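Local coordinates for thiol transferase (Phanerochaete chrysosporium, PDB 4F0B) that acts as a Ure2p-type glutathione transferase, a GST-fold enzyme that uses glutathione and also binds glutathione disulfide, at the interface of chains A and B. Numbering follows the deposited sequence. Chains: chain A/B, Thiol transferase.

Contact 1: the interface of chains A and B. Residues chain A 79-83, 86; chain B 113, 117.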
loop_
_atom_site.group_PDB
_atom_site.type_symbol
_atom_site.label_atom_id
_atom_site.label_comp_id
_atom_site.label_asym_id
_atom_site.label_seq_id
_atom_site.Cartn_x
_atom_site.Cartn_y
_atom_site.Cartn_z
ATOM N N PHE A 79 1.705 16.148 -15.043
ATOM C CA PHE A 79 2.462 15.230 -14.164
ATOM C C PHE A 79 1.560 14.076 -13.762
ATOM O O PHE A 79 0.498 14.302 -13.181
ATOM C CB PHE A 79 2.924 15.977 -12.893
ATOM C CG PHE A 79 3.664 15.107 -11.926
ATOM C CD1 PHE A 79 4.971 14.708 -12.195
ATOM C CD2 PHE A 79 3.056 14.674 -10.748
ATOM C CE1 PHE A 79 5.665 13.889 -11.320
ATOM C CE2 PHE A 79 3.745 13.848 -9.861
ATOM C CZ PHE A 79 5.071 13.462 -10.150
ATOM N N PRO A 80 1.967 12.830 -14.031
ATOM C CA PRO A 80 1.076 11.694 -13.746
ATOM C C PRO A 80 1.243 11.147 -12.329
ATOM O O PRO A 80 2.348 11.117 -11.779
ATOM C CB PRO A 80 1.523 10.636 -14.779
ATOM C CG PRO A 80 3.013 10.891 -14.938
ATOM C CD PRO A 80 3.175 12.411 -14.786
ATOM N N VAL A 81 0.133 10.712 -11.737
ATOM C CA VAL A 81 0.188 10.027 -10.444
ATOM C C VAL A 81 -0.742 8.831 -10.508
ATOM O O VAL A 81 -1.938 8.966 -10.839
ATOM C CB VAL A 81 -0.265 10.957 -9.262
ATOM C CG1 VAL A 81 0.003 10.252 -7.941
ATOM C CG2 VAL A 81 0.456 12.313 -9.307
ATOM N N PHE A 82 -0.211 7.658 -10.176
ATOM C CA PHE A 82 -1.047 6.452 -10.082
ATOM C C PHE A 82 -0.962 5.900 -8.657
ATOM O O PHE A 82 -0.113 6.359 -7.854
ATOM C CB PHE A 82 -0.713 5.396 -11.186
ATOM C CG PHE A 82 0.618 4.691 -11.006
ATOM C CD1 PHE A 82 1.809 5.324 -11.305
ATOM C CD2 PHE A 82 0.659 3.364 -10.589
ATOM C CE1 PHE A 82 3.041 4.666 -11.134
ATOM C CE2 PHE A 82 1.891 2.700 -10.425
ATOM C CZ PHE A 82 3.065 3.351 -10.701
ATOM N N GLU A 83 -1.870 4.960 -8.361
ATOM C CA GLU A 83 -2.130 4.338 -7.037
ATOM C C GLU A 83 -2.974 5.260 -6.158
ATOM O O GLU A 83 -2.533 6.358 -5.777
ATOM C CB GLU A 83 -0.836 3.949 -6.294
ATOM C CG GLU A 83 -0.014 2.888 -7.020
ATOM C CD GLU A 83 -0.657 1.505 -6.996
ATOM O OE1 GLU A 83 -1.315 1.166 -5.976
ATOM O OE2 GLU A 83 -0.533 0.762 -7.987
ATOM N N ALA A 86 -1.407 7.193 -3.214
ATOM C CA ALA A 86 -0.389 8.157 -3.657
ATOM C C ALA A 86 -1.070 9.390 -4.274
ATOM O O ALA A 86 -0.593 10.536 -4.125
ATOM C CB ALA A 86 0.582 7.508 -4.678
ATOM N N SER B 113 6.662 12.297 -4.882
ATOM C CA SER B 113 5.443 11.641 -5.347
ATOM C C SER B 113 5.764 10.372 -6.125
ATOM O O SER B 113 5.134 9.341 -5.889
ATOM C CB SER B 113 4.585 12.562 -6.194
ATOM O OG SER B 113 3.435 11.848 -6.625
ATOM N N GLN B 117 4.466 6.642 -5.308
ATOM C CA GLN B 117 3.707 5.847 -6.275
ATOM C C GLN B 117 4.290 4.431 -6.385
ATOM O O GLN B 117 3.521 3.438 -6.384
ATOM C CB GLN B 117 3.721 6.526 -7.635
ATOM C CG GLN B 117 2.968 7.863 -7.600
ATOM C CD GLN B 117 3.114 8.571 -8.932
ATOM O OE1 GLN B 117 2.805 7.999 -10.005
ATOM N NE2 GLN B 117 3.556 9.850 -8.903
HETATM O O HOH W 1 2.143 11.261 -4.268
#

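Contact 2: the interface of chains A and B. Residues chain A 124, 128-129, 132, 150-151; chain B 128-129, 132, 151.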
loop_
_atom_site.group_PDB
_atom_site.type_symbol
_atom_site.label_atom_id
_atom_site.label_comp_id
_atom_site.label_asym_id
_atom_site.label_seq_id
_atom_site.Cartn_x
_atom_site.Cartn_y
_atom_site.Cartn_z
ATOM N N GLY A 124 -2.405 -2.240 1.567
ATOM C CA GLY A 124 -1.857 -3.591 1.538
ATOM C C GLY A 124 -2.764 -4.623 2.182
ATOM O O GLY A 124 -2.538 -5.814 2.028
ATOM N N PRO A 128 -6.553 -4.986 -1.087
ATOM C CA PRO A 128 -6.198 -6.263 -1.737
ATOM C C PRO A 128 -7.108 -7.400 -1.245
ATOM O O PRO A 128 -7.590 -8.198 -2.068
ATOM C CB PRO A 128 -4.754 -6.486 -1.295
ATOM C CG PRO A 128 -4.199 -5.044 -1.188
ATOM C CD PRO A 128 -5.365 -4.264 -0.595
ATOM N N MET A 129 -7.321 -7.524 0.069
ATOM C CA MET A 129 -8.027 -8.706 0.578
ATOM C C MET A 129 -9.533 -8.647 0.344
ATOM O O MET A 129 -10.138 -9.650 -0.066
ATOM C CB MET A 129 -7.730 -8.897 2.054
ATOM C CG MET A 129 -6.270 -9.165 2.338
ATOM S SD MET A 129 -5.627 -10.711 1.618
ATOM C CE MET A 129 -4.783 -10.131 0.162
ATOM N N GLN A 132 -10.050 -9.483 -3.183
ATOM C CA GLN A 132 -10.026 -10.926 -3.472
ATOM C C GLN A 132 -11.344 -11.533 -3.038
ATOM O O GLN A 132 -11.846 -12.443 -3.705
ATOM C CB GLN A 132 -8.865 -11.636 -2.775
ATOM C CG GLN A 132 -7.455 -11.109 -3.159
ATOM C CD GLN A 132 -7.351 -10.649 -4.597
ATOM O OE1 GLN A 132 -7.371 -11.456 -5.541
ATOM N NE2 GLN A 132 -7.247 -9.343 -4.775
ATOM N N ARG A 150 -11.641 -17.844 2.868
ATOM C CA ARG A 150 -10.357 -17.249 3.261
ATOM C C ARG A 150 -10.426 -15.726 3.216
ATOM O O ARG A 150 -10.020 -15.023 4.156
ATOM C CB ARG A 150 -9.220 -17.730 2.348
ATOM C CG ARG A 150 -7.983 -16.856 2.442
ATOM C CD ARG A 150 -6.763 -17.573 1.806
ATOM N NE ARG A 150 -5.605 -16.695 1.694
ATOM C CZ ARG A 150 -4.769 -16.395 2.692
ATOM N NH1 ARG A 150 -4.930 -16.921 3.920
ATOM N NH2 ARG A 150 -3.798 -15.517 2.458
ATOM N N TYR A 151 -10.924 -15.197 2.097
ATOM C CA TYR A 151 -10.892 -13.736 1.933
ATOM C C TYR A 151 -12.020 -13.034 2.651
ATOM O O TYR A 151 -11.800 -11.907 3.094
ATOM C CB TYR A 151 -10.753 -13.325 0.438
ATOM C CG TYR A 151 -9.436 -13.821 -0.097
ATOM C CD1 TYR A 151 -8.249 -13.246 0.360
ATOM C CD2 TYR A 151 -9.372 -14.905 -0.974
ATOM C CE1 TYR A 151 -7.008 -13.740 -0.042
ATOM C CE2 TYR A 151 -8.148 -15.406 -1.405
ATOM C CZ TYR A 151 -6.972 -14.834 -0.929
ATOM O OH TYR A 151 -5.748 -15.332 -1.325
ATOM N N PRO B 128 1.022 -8.188 -1.923
ATOM C CA PRO B 128 -0.210 -8.950 -1.729
ATOM C C PRO B 128 -0.345 -10.093 -2.717
ATOM O O PRO B 128 -0.737 -11.208 -2.279
ATOM C CB PRO B 128 -1.310 -7.910 -1.923
ATOM C CG PRO B 128 -0.646 -6.621 -1.457
ATOM C CD PRO B 128 0.773 -6.725 -1.926
ATOM N N MET B 129 -0.054 -9.869 -3.985
ATOM C CA MET B 129 -0.317 -10.902 -4.989
ATOM C C MET B 129 0.708 -12.011 -4.922
ATOM O O MET B 129 0.340 -13.192 -5.047
ATOM C CB MET B 129 -0.369 -10.234 -6.363
ATOM C CG MET B 129 -1.540 -9.257 -6.478
ATOM S SD MET B 129 -3.189 -10.034 -6.312
ATOM C CE MET B 129 -3.609 -9.646 -4.612
ATOM N N GLN B 132 -0.174 -14.134 -2.136
ATOM C CA GLN B 132 -1.276 -15.075 -2.379
ATOM C C GLN B 132 -0.814 -16.238 -3.221
ATOM O O GLN B 132 -1.283 -17.364 -2.999
ATOM C CB GLN B 132 -2.527 -14.425 -3.018
ATOM C CG GLN B 132 -3.137 -13.214 -2.230
ATOM C CD GLN B 132 -3.028 -13.404 -0.724
ATOM O OE1 GLN B 132 -3.678 -14.291 -0.143
ATOM N NE2 GLN B 132 -2.142 -12.637 -0.094
ATOM N N TYR B 151 -2.901 -16.206 -9.288
ATOM C CA TYR B 151 -1.858 -15.429 -8.616
ATOM C C TYR B 151 -0.490 -15.527 -9.302
ATOM O O TYR B 151 0.285 -14.563 -9.196
ATOM C CB TYR B 151 -1.829 -15.677 -7.077
ATOM C CG TYR B 151 -3.132 -15.231 -6.483
ATOM C CD1 TYR B 151 -3.485 -13.896 -6.502
ATOM C CD2 TYR B 151 -4.047 -16.153 -5.981
ATOM C CE1 TYR B 151 -4.730 -13.454 -6.036
ATOM C CE2 TYR B 151 -5.273 -15.728 -5.483
ATOM C CZ TYR B 151 -5.613 -14.376 -5.523
ATOM O OH TYR B 151 -6.849 -13.976 -5.057
#

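Contact 1: the interface of chains A and B
B:Gln117, on helix 109-138, lays its side-chain amide against the backbone of A:Pro80, A:Val81 and A:Phe82 on strand 79-82, joining the helical half of one subunit to the N-terminal half of the other as in the usual glutathione transferase dimer. The two-fold arrangement gives this contact a twin with the chains exchanged, and family precedent suggests that the pairing is the biological one.

The terminal amide of B:Gln117 meets the strand backbone. B:Gln117 OE1, the amide oxygen, accepts from the main-chain N of A:Phe82 at 3.0 Å. The bond is fairly straight, 161° at the hydrogen, yet the donor stands above the carbonyl plane and not on a lone pair. On the other branch, B:Gln117 NE2 makes a weak bond to the carbonyl O of A:Pro80 at 3.4 Å. Within its own chain, B:Gln117 NE2 gives a stronger bond to B:Ser113 OG, at 3.0 Å; together with the A:Phe82 bond this settles which way round the amide sits. B:Ser113 OG also binds a water, 2.8 Å away, that passes the link to the carbonyl O of A:Ala86.

Carbon packing backs up these bonds. The B:Gln117 side chain runs straight on beyond CG (chi2 175°), carrying its amide to the backbone of A:Val81, where B:Gln117 CD lies 3.6 Å from A:Val81 CA. The two side chains cross at about a right angle. Farther back, B:Gln117 CG touches A:Ala86 CB at 3.8 Å. A:Phe82, with its ring turned between its own N and carbonyl carbon (chi1 71°), brings CE1 to within 4.0 Å of B:Gln117 CB. B:Ser113 OG sits in plane at the edge of the A:Phe79 ring.

A:Glu83 follows the strand and is the acidic residue of the family's Glu-Ser/Thr motif, which binds the gamma-glutamyl end of glutathione, so this contact should steady the strand leading into the glutathione site while tying the subunits together.

Contact 2: the interface of chains A and B
A:Gln132 and B:Gln132 reach across the subunit boundary to B:Tyr151 and A:Tyr151 respectively, in a helix-against-helix contact about the two-fold axis of the dimer.

Hydrogen bonds come first. The hydroxyl OH of A:Tyr151 donates to OE1 of B:Gln132 at 2.6 Å, and B:Tyr151 OH makes the matching bond to A:Gln132 OE1, also 2.6 Å. In both, the hydroxyl is tilted slightly from the carbonyl plane, and the oxygen lies in plane at the edge of the partner's ring. A second donor, NH2 of A:Arg150, reaches B:Gln132 OE1 at 2.9 Å along an almost straight line (176° at the hydrogen), on a lone pair. Guanidinium and amide are nearly coplanar, and the arginine charge would probably polarise the amide oxygen. Each glutamine turns its NE2 back to its own helix: A:Gln132 NE2 holds A:Pro128 O at 3.0 Å, a bond in both amide and carbonyl planes. In A:Gln132 a bend at chi2 (-34°) folds the side chain so that one branch of the amide grips its own backbone while the other accepts from across.

Apolar packing fills in around them. The prolines meet at the axis, A:Pro128 CB to B:Pro128 CB, 3.8 Å. The methyl CE of A:Met129, coming from the opposite direction, packs against the B:Gln132 amide, 3.8 Å from B:Gln132 CD. Within chain A, the A:Tyr151 ring is clasped between A:Gln132 CB on one face and A:Arg150 CG, 3.9 Å above the other, which should hold its hydroxyl in place.

The site lies in the all-helical half of the GST fold, where helix 109-139 meets its counterpart and helix 145-166 flanks it.

Contact 1 and contact 2 lie about 22 Å apart, measured between the centres of their C-alpha atoms, on the same two-fold interface. The long helix beginning at residue 109 serves both: its earlier turns in chain B meet strand 79-82 and helix 84-95 of chain A in contact 1, while later turns of both copies face each other in contact 2, joined by helix 145-166. Contact 1 therefore joins unlike parts of the subunits and recurs on the opposite side of the axis, whereas contact 2 straddles that axis. Together they probably brace the long helices at two levels, which should limit rocking of one subunit against the other.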